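Local coordinates for protein O-succinylhomoserine sulfhydrylase (Mycobacterium tuberculosis, PDB 3NDN) that probably catalyses the pyridoxal-phosphate-dependent formation of L-homocysteine from O-succinyl-L-homoserine and hydrogen sulfide on the route to methionine, at residues Q289-F294 with D403-D408; G326-F331 with V392-V397; P178-V183 with R305-P310. All blocks are in the same frame, centred on the assembly; numbering follows the deposited sequence. Where two conformers were deposited one is given.

Interaction 1 (Q289-F294 with D403-D408); sequences QRIAEF and DDLIAD
I406 lays its CG2 methyl over the ring of F294, 3.6 Å from the ring centroid and only 8° off the normal. This is a well-centred CH-pi contact, in which the methyl is almost equally far from all six ring carbons. The two side chains meet tip to tip: F294 has CG anti to its backbone N, and I406 has CG2 anti to its own. The other branch of I406 starts with CG1, which slides past CG1 of I291 at 4.1 Å, the two chains running in opposite directions. I291 then stretches its CD1 to within 4.2 Å of L405 CD1, crossing it obliquely. These contacts join helix 277-296 to the C-terminal helix 402-413 of the small domain. The two short helical segments run roughly parallel, with a signed crossing angle of -29° and axes 10.6 Å apart, so the gap is bridged by long side chains with no close backbone contact. I354 and S365 also touch L405, and V397 lies against I291 from the neighbouring strand end.

On the exposed side R290 bends at its third torsion and reaches D403. Its NH2 donates to D403 OD1 over 3.1 Å in a single-armed salt bridge: OD1 lies close to the guanidinium plane and is met nearly along its C-O axis, while NH1 of R290 stays 3.9 Å from the same oxygen. The guanidinium and carboxylate planes are turned 71° apart, which rules out a flat, two-pronged pairing. I406 CD1 approaches R290 NH2 obliquely, at 4.1 Å. The chemistry implies a contact held mainly by aliphatic and aromatic packing, with one charge pair at its solvent margin that is probably well screened.

Interaction 2 (G326-F331 with V392-V397); sequences GTVVTF and VVRISV
G326 leads into strand 328-333 with backbone angles that suit only glycine. From there the chain pairs antiparallel with strand 392-396 in the mixed sheet of the small, C-terminal domain of this fold type I PLP enzyme. T327 lies just ahead of the strand. Its carbonyl O takes the N-H of V397 at 2.8 Å, nearly along the C=O axis, while its OG1 is bonded to H228, next to K227, the predicted cofactor-bearing lysine. A water 2.6 Å from T327 OG1 also reaches S396 OG. V328, a non-hydrogen-bonded partner of S396, swings CG1 anti to its backbone N and sets it obliquely across R394, 3.6 Å from CG. V329 forms a hydrogen-bonded pair with I395, both its N and its O engaged in nearly straight bonds; its side chain lies on the same face as those of I395, F331 and V393. On the R394 face, T330 OG1 passes over the aliphatic part of R394 but bonds to P178 O and the Q180 amide, and the R394 guanidinium finds N177. F331 closes the pairing with V393, its N 3.0 Å from V393 O. Its CG sits in the crowded position between N and carbonyl carbon, which lays the ring back: V393 CB stands over the F331 ring face, 4.1 Å from its centroid, and I395 CD1 lies 3.9 Å from F331 CE2.

Interaction 3 (P178-V183 with R305-P310); sequences PMQSLV and RYPYLP
R305, the last residue of strand 301-305, brings the flank of its side chain up to the M179 carbonyl: R305 CG lies 3.8 Å from M179 O. A kink at chi2 (-71°) turns the arginine so that its NE points back, and a water in the guanidinium plane closes the gap, accepting from R305 NE at 2.8 Å and donating to M179 O at 2.9 Å. R305 O sits 3.4 Å from Q180 NE2, but the angle is too poor for a hydrogen bond; that amide instead donates to V328 O and is bonded to T330 OG1. Y306 has its CB directed away from 178-183, and its OH is bonded to G326 O. Here two domains face each other. The loop 178-183, entered through a cis peptide at P178, follows a strand of the large seven-stranded PLP-binding sheet, whereas 305-310 leaves the edge strand of the C-terminal sheet. P307 crosses the extended Q180 side chain at about a right angle, pressing CD to 3.2 Å from Q180 OE1. That oxygen is buried with no polar partner, so the proline's ring CH groups are what it meets on this side. P307 is the second residue of a type I beta turn from Y306 to L309, closed by the hydrogen bond from L309 N to Y306 O at 3.1 Å, and the next residue, Y308, sends its OH to M322 O.

How the interactions relate
From the N terminus, 178-183 comes first, leaving the large-domain sheet. Helix 277-296 then supplies 289-294, so interaction 1 is opened before 305-310 closes interaction 3; these two therefore cross. Interaction 2 follows in series, opening at 326-331 and closing at 392-397, and the C-terminal helix then closes interaction 1 around it. In space the three touch. V329 of the sheet packs on A292 of helix 277-296, Y306 lies against the same residue of that helix, and T330 O is bonded to R305 N, joining the strands of interactions 2 and 3. Together they join helices 277-296 and 402-413, their sheet and a loop of the large domain.

Interaction 1 (Q289-F294 with D403-D408)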
ATOM      1  N   GLN A 289     -20.771   5.315 -27.645  1.00 32.00           N
ATOM      2  CA  GLN A 289     -21.463   5.834 -28.848  1.00 32.99           C
ATOM      3  C   GLN A 289     -21.837   4.685 -29.790  1.00 32.93           C
ATOM      4  O   GLN A 289     -22.958   4.641 -30.300  1.00 32.27           O
ATOM      5  CB  GLN A 289     -20.564   6.855 -29.573  1.00 33.08           C
ATOM      6  CG  GLN A 289     -21.148   7.471 -30.850  1.00 35.28           C
ATOM      7  CD  GLN A 289     -22.077   8.645 -30.582  1.00 36.55           C
ATOM      8  OE1 GLN A 289     -21.769   9.536 -29.788  1.00 35.89           O
ATOM      9  NE2 GLN A 289     -23.205   8.670 -31.280  1.00 36.94           N
ATOM     10  N   ARG A 290     -20.899   3.761 -30.027  1.00 32.90           N
ATOM     11  CA  ARG A 290     -21.157   2.592 -30.884  1.00 34.26           C
ATOM     12  C   ARG A 290     -22.221   1.651 -30.302  1.00 33.73           C
ATOM     13  O   ARG A 290     -23.045   1.107 -31.037  1.00 34.07           O
ATOM     14  CB  ARG A 290     -19.867   1.788 -31.174  1.00 34.55           C
ATOM     15  CG  ARG A 290     -18.904   2.401 -32.199  1.00 37.93           C
ATOM     16  CD  ARG A 290     -17.734   1.442 -32.535  1.00 43.64           C
ATOM     17  NE  ARG A 290     -18.221   0.143 -33.004  1.00 47.88           N
ATOM     18  CZ  ARG A 290     -17.495  -0.970 -33.120  1.00 50.32           C
ATOM     19  NH1 ARG A 290     -16.202  -0.988 -32.814  1.00 50.98           N
ATOM     20  NH2 ARG A 290     -18.075  -2.085 -33.552  1.00 51.79           N
ATOM     21  N   ILE A 291     -22.173   1.438 -28.990  1.00 33.55           N
ATOM     22  CA  ILE A 291     -23.133   0.570 -28.279  1.00 32.96           C
ATOM     23  C   ILE A 291     -24.555   1.169 -28.285  1.00 33.41           C
ATOM     24  O   ILE A 291     -25.546   0.444 -28.474  1.00 33.97           O
ATOM     25  CB  ILE A 291     -22.604   0.201 -26.828  1.00 32.70           C
ATOM     26  CG1 ILE A 291     -21.431  -0.784 -26.926  1.00 32.29           C
ATOM     27  CG2 ILE A 291     -23.714  -0.416 -25.940  1.00 32.78           C
ATOM     28  CD1 ILE A 291     -20.533  -0.873 -25.667  1.00 30.26           C
ATOM     29  N   ALA A 292     -24.652   2.487 -28.119  1.00 32.90           N
ATOM     30  CA  ALA A 292     -25.940   3.189 -28.176  1.00 33.19           C
ATOM     31  C   ALA A 292     -26.595   3.046 -29.551  1.00 33.75           C
ATOM     32  O   ALA A 292     -27.799   2.782 -29.649  1.00 34.08           O
ATOM     33  CB  ALA A 292     -25.759   4.662 -27.826  1.00 33.20           C
ATOM     34  N   GLU A 293     -25.790   3.193 -30.609  1.00 33.83           N
ATOM     35  CA  GLU A 293     -26.272   3.030 -31.980  1.00 34.88           C
ATOM     36  C   GLU A 293     -26.712   1.583 -32.291  1.00 35.23           C
ATOM     37  O   GLU A 293     -27.703   1.360 -33.008  1.00 35.28           O
ATOM     38  CB  GLU A 293     -25.209   3.536 -32.976  1.00 35.22           C
ATOM     39  CG  GLU A 293     -24.966   5.053 -32.893  1.00 35.06           C
ATOM     40  CD  GLU A 293     -23.702   5.514 -33.615  1.00 38.98           C
ATOM     41  OE1 GLU A 293     -22.877   4.657 -34.012  1.00 40.47           O
ATOM     42  OE2 GLU A 293     -23.524   6.744 -33.768  1.00 37.10           O
ATOM     43  N   PHE A 294     -25.990   0.604 -31.740  1.00 35.45           N
ATOM     44  CA  PHE A 294     -26.325  -0.815 -31.918  1.00 36.31           C
ATOM     45  C   PHE A 294     -27.661  -1.164 -31.243  1.00 36.82           C
ATOM     46  O   PHE A 294     -28.520  -1.815 -31.851  1.00 36.76           O
ATOM     47  CB  PHE A 294     -25.188  -1.736 -31.428  1.00 36.57           C
ATOM     48  CG  PHE A 294     -25.576  -3.196 -31.358  1.00 38.35           C
ATOM     49  CD1 PHE A 294     -25.557  -3.991 -32.509  1.00 39.23           C
ATOM     50  CD2 PHE A 294     -26.000  -3.760 -30.157  1.00 38.18           C
ATOM     51  CE1 PHE A 294     -25.926  -5.329 -32.452  1.00 41.31           C
ATOM     52  CE2 PHE A 294     -26.378  -5.104 -30.088  1.00 39.85           C
ATOM     53  CZ  PHE A 294     -26.341  -5.888 -31.234  1.00 40.70           C
ATOM     54  N   ASP A 403     -16.357  -4.917 -29.959  1.00 36.16           N
ATOM     55  CA  ASP A 403     -16.964  -6.073 -30.624  1.00 37.10           C
ATOM     56  C   ASP A 403     -17.320  -7.202 -29.649  1.00 36.08           C
ATOM     57  O   ASP A 403     -18.319  -7.883 -29.831  1.00 36.13           O
ATOM     58  CB  ASP A 403     -16.025  -6.616 -31.716  1.00 38.45           C
ATOM     59  CG  ASP A 403     -15.833  -5.645 -32.877  1.00 41.36           C
ATOM     60  OD1 ASP A 403     -16.748  -4.826 -33.163  1.00 44.16           O
ATOM     61  OD2 ASP A 403     -14.762  -5.734 -33.525  1.00 46.10           O
ATOM     62  N   ASP A 404     -16.492  -7.412 -28.624  1.00 35.36           N
ATOM     63  CA  ASP A 404     -16.749  -8.460 -27.633  1.00 34.50           C
ATOM     64  C   ASP A 404     -17.964  -8.074 -26.759  1.00 33.61           C
ATOM     65  O   ASP A 404     -18.752  -8.944 -26.371  1.00 33.62           O
ATOM     66  CB  ASP A 404     -15.514  -8.713 -26.733  1.00 34.82           C
ATOM     67  CG  ASP A 404     -14.331  -9.384 -27.470  1.00 37.15           C
ATOM     68  OD1 ASP A 404     -14.541 -10.128 -28.451  1.00 38.50           O
ATOM     69  OD2 ASP A 404     -13.168  -9.185 -27.037  1.00 38.32           O
ATOM     70  N   LEU A 405     -18.105  -6.781 -26.455  1.00 32.12           N
ATOM     71  CA  LEU A 405     -19.237  -6.282 -25.646  1.00 31.36           C
ATOM     72  C   LEU A 405     -20.573  -6.366 -26.409  1.00 31.72           C
ATOM     73  O   LEU A 405     -21.599  -6.773 -25.842  1.00 31.34           O
ATOM     74  CB  LEU A 405     -18.980  -4.856 -25.154  1.00 31.14           C
ATOM     75  CG  LEU A 405     -17.852  -4.654 -24.113  1.00 29.83           C
ATOM     76  CD1 LEU A 405     -17.474  -3.187 -23.982  1.00 30.38           C
ATOM     77  CD2 LEU A 405     -18.263  -5.229 -22.742  1.00 29.69           C
ATOM     78  N   ILE A 406     -20.552  -5.965 -27.674  1.00 31.62           N
ATOM     79  CA  ILE A 406     -21.736  -6.072 -28.554  1.00 32.24           C
ATOM     80  C   ILE A 406     -22.215  -7.517 -28.715  1.00 33.02           C
ATOM     81  O   ILE A 406     -23.416  -7.784 -28.628  1.00 34.53           O
ATOM     82  CB  ILE A 406     -21.516  -5.356 -29.922  1.00 32.10           C
ATOM     83  CG1 ILE A 406     -21.570  -3.837 -29.711  1.00 30.88           C
ATOM     84  CG2 ILE A 406     -22.597  -5.777 -30.946  1.00 32.79           C
ATOM     85  CD1 ILE A 406     -20.998  -2.992 -30.844  1.00 31.33           C
ATOM     86  N   ALA A 407     -21.280  -8.440 -28.941  1.00 33.67           N
ATOM     87  CA  ALA A 407     -21.571  -9.868 -28.955  1.00 34.10           C
ATOM     88  C   ALA A 407     -22.273 -10.359 -27.671  1.00 34.41           C
ATOM     89  O   ALA A 407     -23.225 -11.117 -27.763  1.00 34.14           O
ATOM     90  CB  ALA A 407     -20.291 -10.695 -29.216  1.00 34.44           C
ATOM     91  N   ASP A 408     -21.783  -9.950 -26.492  1.00 33.96           N
ATOM     92  CA  ASP A 408     -22.380 -10.344 -25.200  1.00 34.60           C
ATOM     93  C   ASP A 408     -23.794  -9.783 -25.026  1.00 34.67           C
ATOM     94  O   ASP A 408     -24.684 -10.471 -24.526  1.00 35.20           O
ATOM     95  CB  ASP A 408     -21.470  -9.900 -24.018  1.00 34.32           C
ATOM     96  CG  ASP A 408     -21.809 -10.607 -22.683  1.00 35.68           C
ATOM     97  OD1 ASP A 408     -22.157 -11.813 -22.689  1.00 35.78           O
ATOM     98  OD2 ASP A 408     -21.682  -9.964 -21.607  1.00 34.51           O
TER

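Interaction 2 (G326-F331 with V392-V397)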
ATOM      1  N   GLY A 326     -20.715  10.626 -23.130  1.00 30.52           N
ATOM      2  CA  GLY A 326     -20.333   9.994 -21.857  1.00 30.87           C
ATOM      3  C   GLY A 326     -20.095   8.499 -21.991  1.00 31.03           C
ATOM      4  O   GLY A 326     -19.927   8.004 -23.110  1.00 31.99           O
ATOM      5  N   THR A 327     -20.116   7.770 -20.868  1.00 30.81           N
ATOM      6  CA  THR A 327     -19.774   6.331 -20.872  1.00 30.83           C
ATOM      7  C   THR A 327     -20.895   5.384 -20.385  1.00 31.43           C
ATOM      8  O   THR A 327     -20.641   4.194 -20.160  1.00 31.54           O
ATOM      9  CB  THR A 327     -18.502   6.050 -20.005  1.00 30.97           C
ATOM     10  OG1 THR A 327     -18.801   6.323 -18.634  1.00 31.12           O
ATOM     11  CG2 THR A 327     -17.313   6.905 -20.455  1.00 29.95           C
ATOM     12  N   VAL A 328     -22.113   5.917 -20.215  1.00 31.20           N
ATOM     13  CA  VAL A 328     -23.278   5.149 -19.727  1.00 31.05           C
ATOM     14  C   VAL A 328     -24.435   5.188 -20.757  1.00 31.02           C
ATOM     15  O   VAL A 328     -24.764   6.257 -21.292  1.00 31.24           O
ATOM     16  CB  VAL A 328     -23.772   5.702 -18.374  1.00 31.02           C
ATOM     17  CG1 VAL A 328     -24.871   4.822 -17.784  1.00 32.30           C
ATOM     18  CG2 VAL A 328     -22.615   5.823 -17.374  1.00 30.68           C
ATOM     19  N   VAL A 329     -25.033   4.027 -21.024  1.00 30.54           N
ATOM     20  CA  VAL A 329     -26.175   3.894 -21.962  1.00 31.03           C
ATOM     21  C   VAL A 329     -27.410   3.287 -21.264  1.00 31.44           C
ATOM     22  O   VAL A 329     -27.324   2.200 -20.688  1.00 31.61           O
ATOM     23  CB  VAL A 329     -25.811   3.005 -23.167  1.00 30.65           C
ATOM     24  CG1 VAL A 329     -26.950   2.994 -24.217  1.00 31.62           C
ATOM     25  CG2 VAL A 329     -24.477   3.452 -23.794  1.00 31.68           C
ATOM     26  N   THR A 330     -28.552   3.969 -21.355  1.00 32.14           N
ATOM     27  CA  THR A 330     -29.819   3.499 -20.765  1.00 32.88           C
ATOM     28  C   THR A 330     -30.787   3.095 -21.900  1.00 33.78           C
ATOM     29  O   THR A 330     -30.862   3.787 -22.918  1.00 33.96           O
ATOM     30  CB  THR A 330     -30.431   4.607 -19.857  1.00 32.45           C
ATOM     31  OG1 THR A 330     -29.492   4.954 -18.823  1.00 32.78           O
ATOM     32  CG2 THR A 330     -31.736   4.144 -19.190  1.00 32.72           C
ATOM     33  N   PHE A 331     -31.497   1.975 -21.732  1.00 34.47           N
ATOM     34  CA  PHE A 331     -32.521   1.535 -22.711  1.00 35.39           C
ATOM     35  C   PHE A 331     -33.719   0.790 -22.096  1.00 36.48           C
ATOM     36  O   PHE A 331     -33.661   0.336 -20.953  1.00 36.78           O
ATOM     37  CB  PHE A 331     -31.893   0.696 -23.834  1.00 35.31           C
ATOM     38  CG  PHE A 331     -31.412  -0.676 -23.395  1.00 35.92           C
ATOM     39  CD1 PHE A 331     -32.173  -1.810 -23.675  1.00 36.73           C
ATOM     40  CD2 PHE A 331     -30.194  -0.831 -22.732  1.00 35.52           C
ATOM     41  CE1 PHE A 331     -31.741  -3.083 -23.291  1.00 36.92           C
ATOM     42  CE2 PHE A 331     -29.744  -2.104 -22.348  1.00 36.74           C
ATOM     43  CZ  PHE A 331     -30.525  -3.231 -22.622  1.00 36.19           C
ATOM     44  N   VAL A 392     -36.570  -1.195 -17.914  1.00 39.32           N
ATOM     45  CA  VAL A 392     -35.392  -0.347 -18.143  1.00 37.92           C
ATOM     46  C   VAL A 392     -34.091  -0.986 -17.615  1.00 37.05           C
ATOM     47  O   VAL A 392     -34.058  -1.509 -16.493  1.00 37.41           O
ATOM     48  CB  VAL A 392     -35.602   1.065 -17.535  1.00 38.08           C
ATOM     49  CG1 VAL A 392     -34.341   1.892 -17.626  1.00 36.73           C
ATOM     50  CG2 VAL A 392     -36.760   1.783 -18.236  1.00 37.86           C
ATOM     51  N   VAL A 393     -33.047  -0.949 -18.451  1.00 35.61           N
ATOM     52  CA  VAL A 393     -31.694  -1.499 -18.167  1.00 34.99           C
ATOM     53  C   VAL A 393     -30.616  -0.408 -18.388  1.00 34.12           C
ATOM     54  O   VAL A 393     -30.740   0.403 -19.315  1.00 34.03           O
ATOM     55  CB  VAL A 393     -31.409  -2.759 -19.059  1.00 35.03           C
ATOM     56  CG1 VAL A 393     -29.999  -3.304 -18.851  1.00 34.45           C
ATOM     57  CG2 VAL A 393     -32.436  -3.864 -18.776  1.00 36.22           C
ATOM     58  N   ARG A 394     -29.593  -0.363 -17.520  1.00 33.44           N
ATOM     59  CA  ARG A 394     -28.472   0.603 -17.627  1.00 32.59           C
ATOM     60  C   ARG A 394     -27.101  -0.095 -17.776  1.00 31.96           C
ATOM     61  O   ARG A 394     -26.754  -0.947 -16.948  1.00 30.95           O
ATOM     62  CB  ARG A 394     -28.421   1.505 -16.386  1.00 32.33           C
ATOM     63  CG  ARG A 394     -27.552   2.758 -16.568  1.00 32.57           C
ATOM     64  CD  ARG A 394     -27.256   3.469 -15.243  1.00 33.79           C
ATOM     65  NE  ARG A 394     -26.376   2.693 -14.361  1.00 34.48           N
ATOM     66  CZ  ARG A 394     -26.076   3.040 -13.109  1.00 35.77           C
ATOM     67  NH1 ARG A 394     -26.595   4.145 -12.569  1.00 34.69           N
ATOM     68  NH2 ARG A 394     -25.268   2.274 -12.379  1.00 34.83           N
ATOM     69  N   ILE A 395     -26.324   0.274 -18.803  1.00 30.79           N
ATOM     70  CA  ILE A 395     -24.988  -0.326 -19.025  1.00 31.07           C
ATOM     71  C   ILE A 395     -23.850   0.713 -18.879  1.00 30.37           C
ATOM     72  O   ILE A 395     -23.878   1.786 -19.509  1.00 30.56           O
ATOM     73  CB  ILE A 395     -24.869  -1.048 -20.401  1.00 31.56           C
ATOM     74  CG1 ILE A 395     -25.848  -2.231 -20.481  1.00 32.26           C
ATOM     75  CG2 ILE A 395     -23.422  -1.553 -20.645  1.00 31.42           C
ATOM     76  CD1 ILE A 395     -25.930  -2.883 -21.869  1.00 34.68           C
ATOM     77  N   SER A 396     -22.876   0.385 -18.039  1.00 30.26           N
ATOM     78  CA  SER A 396     -21.674   1.213 -17.828  1.00 29.21           C
ATOM     79  C   SER A 396     -20.528   0.665 -18.679  1.00 29.22           C
ATOM     80  O   SER A 396     -20.097  -0.472 -18.487  1.00 29.29           O
ATOM     81  CB  SER A 396     -21.325   1.240 -16.340  1.00 29.25           C
ATOM     82  OG  SER A 396     -20.172   2.022 -16.050  1.00 29.50           O
ATOM     83  N   VAL A 397     -20.040   1.473 -19.622  1.00 29.63           N
ATOM     84  CA  VAL A 397     -19.038   1.030 -20.629  1.00 30.30           C
ATOM     85  C   VAL A 397     -17.574   1.254 -20.220  1.00 30.90           C
ATOM     86  O   VAL A 397     -17.164   2.387 -19.920  1.00 30.45           O
ATOM     87  CB  VAL A 397     -19.325   1.666 -22.017  1.00 30.73           C
ATOM     88  CG1 VAL A 397     -18.281   1.242 -23.086  1.00 30.75           C
ATOM     89  CG2 VAL A 397     -20.740   1.270 -22.490  1.00 30.57           C
TER
HETATM   90  O   HOH W   1     -19.006   4.529 -16.735  1.00 29.10           O

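Interaction 3 (P178-V183 with R305-P310)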
ATOM      1  N   PRO A 178     -30.927   7.524 -13.872  1.00 41.42           N
ATOM      2  CA  PRO A 178     -30.572   6.889 -15.142  1.00 40.96           C
ATOM      3  C   PRO A 178     -31.217   7.425 -16.418  1.00 40.92           C
ATOM      4  O   PRO A 178     -30.836   6.980 -17.498  1.00 40.71           O
ATOM      5  CB  PRO A 178     -31.052   5.452 -14.926  1.00 41.45           C
ATOM      6  CG  PRO A 178     -32.306   5.636 -14.091  1.00 41.94           C
ATOM      7  CD  PRO A 178     -32.083   6.859 -13.239  1.00 41.45           C
ATOM      8  N   MET A 179     -32.166   8.356 -16.317  1.00 40.53           N
ATOM      9  CA  MET A 179     -32.933   8.778 -17.507  1.00 40.59           C
ATOM     10  C   MET A 179     -32.184   9.758 -18.423  1.00 39.75           C
ATOM     11  O   MET A 179     -32.618  10.010 -19.551  1.00 39.84           O
ATOM     12  CB  MET A 179     -34.315   9.331 -17.131  1.00 41.29           C
ATOM     13  CG  MET A 179     -35.220   8.349 -16.374  1.00 43.26           C
ATOM     14  SD  MET A 179     -35.576   6.761 -17.198  1.00 44.93           S
ATOM     15  CE  MET A 179     -36.565   7.272 -18.592  1.00 42.44           C
ATOM     16  N   GLN A 180     -31.074  10.314 -17.930  1.00 38.59           N
ATOM     17  CA  GLN A 180     -30.194  11.194 -18.730  1.00 38.29           C
ATOM     18  C   GLN A 180     -30.883  12.482 -19.258  1.00 38.39           C
ATOM     19  O   GLN A 180     -30.662  12.905 -20.403  1.00 38.62           O
ATOM     20  CB  GLN A 180     -29.433  10.399 -19.825  1.00 37.67           C
ATOM     21  CG  GLN A 180     -28.888   9.020 -19.345  1.00 38.80           C
ATOM     22  CD  GLN A 180     -27.731   8.431 -20.179  1.00 40.52           C
ATOM     23  OE1 GLN A 180     -27.005   9.147 -20.862  1.00 42.78           O
ATOM     24  NE2 GLN A 180     -27.542   7.114 -20.080  1.00 39.69           N
ATOM     25  N   SER A 181     -31.714  13.077 -18.398  1.00 38.18           N
ATOM     26  CA  SER A 181     -32.320  14.395 -18.613  0.70 38.50           C
ATOM     27  C   SER A 181     -31.269  15.475 -18.359  1.00 38.16           C
ATOM     28  O   SER A 181     -30.407  15.304 -17.479  1.00 37.46           O
ATOM     29  CB  SER A 181     -33.510  14.554 -17.650  0.70 39.01           C
ATOM     30  OG  SER A 181     -34.059  15.863 -17.670  0.70 40.63           O
ATOM     31  N   LEU A 182     -31.327  16.583 -19.108  1.00 37.93           N
ATOM     32  CA  LEU A 182     -30.336  17.670 -18.965  1.00 37.16           C
ATOM     33  C   LEU A 182     -30.849  18.949 -18.274  1.00 37.40           C
ATOM     34  O   LEU A 182     -32.050  19.235 -18.279  1.00 38.20           O
ATOM     35  CB  LEU A 182     -29.726  18.047 -20.338  1.00 37.16           C
ATOM     36  CG  LEU A 182     -29.221  16.969 -21.313  1.00 36.92           C
ATOM     37  CD1 LEU A 182     -28.406  17.594 -22.435  1.00 36.97           C
ATOM     38  CD2 LEU A 182     -28.395  15.897 -20.638  1.00 35.86           C
ATOM     39  N   VAL A 183     -29.918  19.711 -17.691  1.00 36.73           N
ATOM     40  CA  VAL A 183     -30.177  21.062 -17.173  1.00 36.74           C
ATOM     41  C   VAL A 183     -29.348  22.066 -18.007  1.00 36.53           C
ATOM     42  O   VAL A 183     -28.182  21.803 -18.302  1.00 35.99           O
ATOM     43  CB  VAL A 183     -29.796  21.171 -15.668  1.00 36.38           C
ATOM     44  CG1 VAL A 183     -30.001  22.591 -15.143  1.00 36.32           C
ATOM     45  CG2 VAL A 183     -30.602  20.163 -14.828  1.00 36.42           C
ATOM     46  N   ARG A 305     -31.623   6.028 -24.384  1.00 35.47           N
ATOM     47  CA  ARG A 305     -31.260   7.373 -23.945  1.00 35.69           C
ATOM     48  C   ARG A 305     -29.735   7.497 -23.834  1.00 34.84           C
ATOM     49  O   ARG A 305     -29.099   6.765 -23.070  1.00 34.75           O
ATOM     50  CB  ARG A 305     -31.965   7.751 -22.627  1.00 36.46           C
ATOM     51  CG  ARG A 305     -33.444   8.145 -22.746  1.00 38.58           C
ATOM     52  CD  ARG A 305     -33.636   9.510 -23.421  1.00 41.91           C
ATOM     53  NE  ARG A 305     -35.043   9.917 -23.423  1.00 44.88           N
ATOM     54  CZ  ARG A 305     -35.920   9.636 -24.393  1.00 46.71           C
ATOM     55  NH1 ARG A 305     -35.554   8.954 -25.480  1.00 47.51           N
ATOM     56  NH2 ARG A 305     -37.172  10.053 -24.283  1.00 47.24           N
ATOM     57  N   TYR A 306     -29.170   8.382 -24.662  1.00 34.21           N
ATOM     58  CA  TYR A 306     -27.741   8.705 -24.712  1.00 33.02           C
ATOM     59  C   TYR A 306     -27.658  10.103 -25.336  1.00 32.66           C
ATOM     60  O   TYR A 306     -28.246  10.332 -26.396  1.00 32.72           O
ATOM     61  CB  TYR A 306     -26.954   7.677 -25.555  1.00 32.78           C
ATOM     62  CG  TYR A 306     -25.432   7.877 -25.562  1.00 31.60           C
ATOM     63  CD1 TYR A 306     -24.665   7.630 -24.411  1.00 31.50           C
ATOM     64  CD2 TYR A 306     -24.758   8.316 -26.723  1.00 31.00           C
ATOM     65  CE1 TYR A 306     -23.272   7.816 -24.410  1.00 30.25           C
ATOM     66  CE2 TYR A 306     -23.362   8.494 -26.733  1.00 30.85           C
ATOM     67  CZ  TYR A 306     -22.632   8.250 -25.575  1.00 31.64           C
ATOM     68  OH  TYR A 306     -21.267   8.461 -25.582  1.00 31.61           O
ATOM     69  N   PRO A 307     -26.961  11.054 -24.674  1.00 31.98           N
ATOM     70  CA  PRO A 307     -27.005  12.478 -25.065  1.00 31.88           C
ATOM     71  C   PRO A 307     -26.471  12.814 -26.467  1.00 32.22           C
ATOM     72  O   PRO A 307     -26.853  13.847 -27.017  1.00 32.56           O
ATOM     73  CB  PRO A 307     -26.115  13.159 -23.999  1.00 31.88           C
ATOM     74  CG  PRO A 307     -26.188  12.239 -22.826  1.00 31.20           C
ATOM     75  CD  PRO A 307     -26.127  10.868 -23.469  1.00 31.53           C
ATOM     76  N   TYR A 308     -25.596  11.974 -27.026  1.00 32.13           N
ATOM     77  CA  TYR A 308     -25.033  12.220 -28.365  1.00 33.17           C
ATOM     78  C   TYR A 308     -25.704  11.373 -29.473  1.00 34.24           C
ATOM     79  O   TYR A 308     -25.207  11.284 -30.605  1.00 34.42           O
ATOM     80  CB  TYR A 308     -23.493  12.087 -28.359  1.00 32.71           C
ATOM     81  CG  TYR A 308     -22.734  13.420 -28.385  1.00 32.18           C
ATOM     82  CD1 TYR A 308     -21.719  13.633 -29.318  1.00 32.80           C
ATOM     83  CD2 TYR A 308     -23.068  14.479 -27.526  1.00 31.21           C
ATOM     84  CE1 TYR A 308     -21.033  14.844 -29.384  1.00 33.57           C
ATOM     85  CE2 TYR A 308     -22.365  15.709 -27.575  1.00 31.87           C
ATOM     86  CZ  TYR A 308     -21.360  15.876 -28.520  1.00 33.28           C
ATOM     87  OH  TYR A 308     -20.647  17.056 -28.612  1.00 35.56           O
ATOM     88  N   LEU A 309     -26.823  10.747 -29.119  1.00 35.67           N
ATOM     89  CA  LEU A 309     -27.735  10.137 -30.097  1.00 37.67           C
ATOM     90  C   LEU A 309     -28.731  11.208 -30.590  1.00 38.76           C
ATOM     91  O   LEU A 309     -29.416  11.824 -29.769  1.00 39.21           O
ATOM     92  CB  LEU A 309     -28.464   8.958 -29.433  1.00 37.84           C
ATOM     93  CG  LEU A 309     -29.042   7.804 -30.252  1.00 40.09           C
ATOM     94  CD1 LEU A 309     -27.986   7.148 -31.153  1.00 37.56           C
ATOM     95  CD2 LEU A 309     -29.696   6.782 -29.311  1.00 39.67           C
ATOM     96  N   PRO A 310     -28.822  11.440 -31.928  1.00 39.69           N
ATOM     97  CA  PRO A 310     -29.654  12.546 -32.465  1.00 40.61           C
ATOM     98  C   PRO A 310     -31.139  12.549 -32.069  1.00 41.30           C
ATOM     99  O   PRO A 310     -31.765  13.617 -32.038  1.00 41.95           O
ATOM    100  CB  PRO A 310     -29.471  12.422 -33.982  1.00 40.79           C
ATOM    101  CG  PRO A 310     -28.110  11.792 -34.128  1.00 40.87           C
ATOM    102  CD  PRO A 310     -28.015  10.808 -32.994  1.00 40.06           C
TER
HETATM  103  O   HOH W   2     -34.755  11.292 -20.987  1.00 42.11           O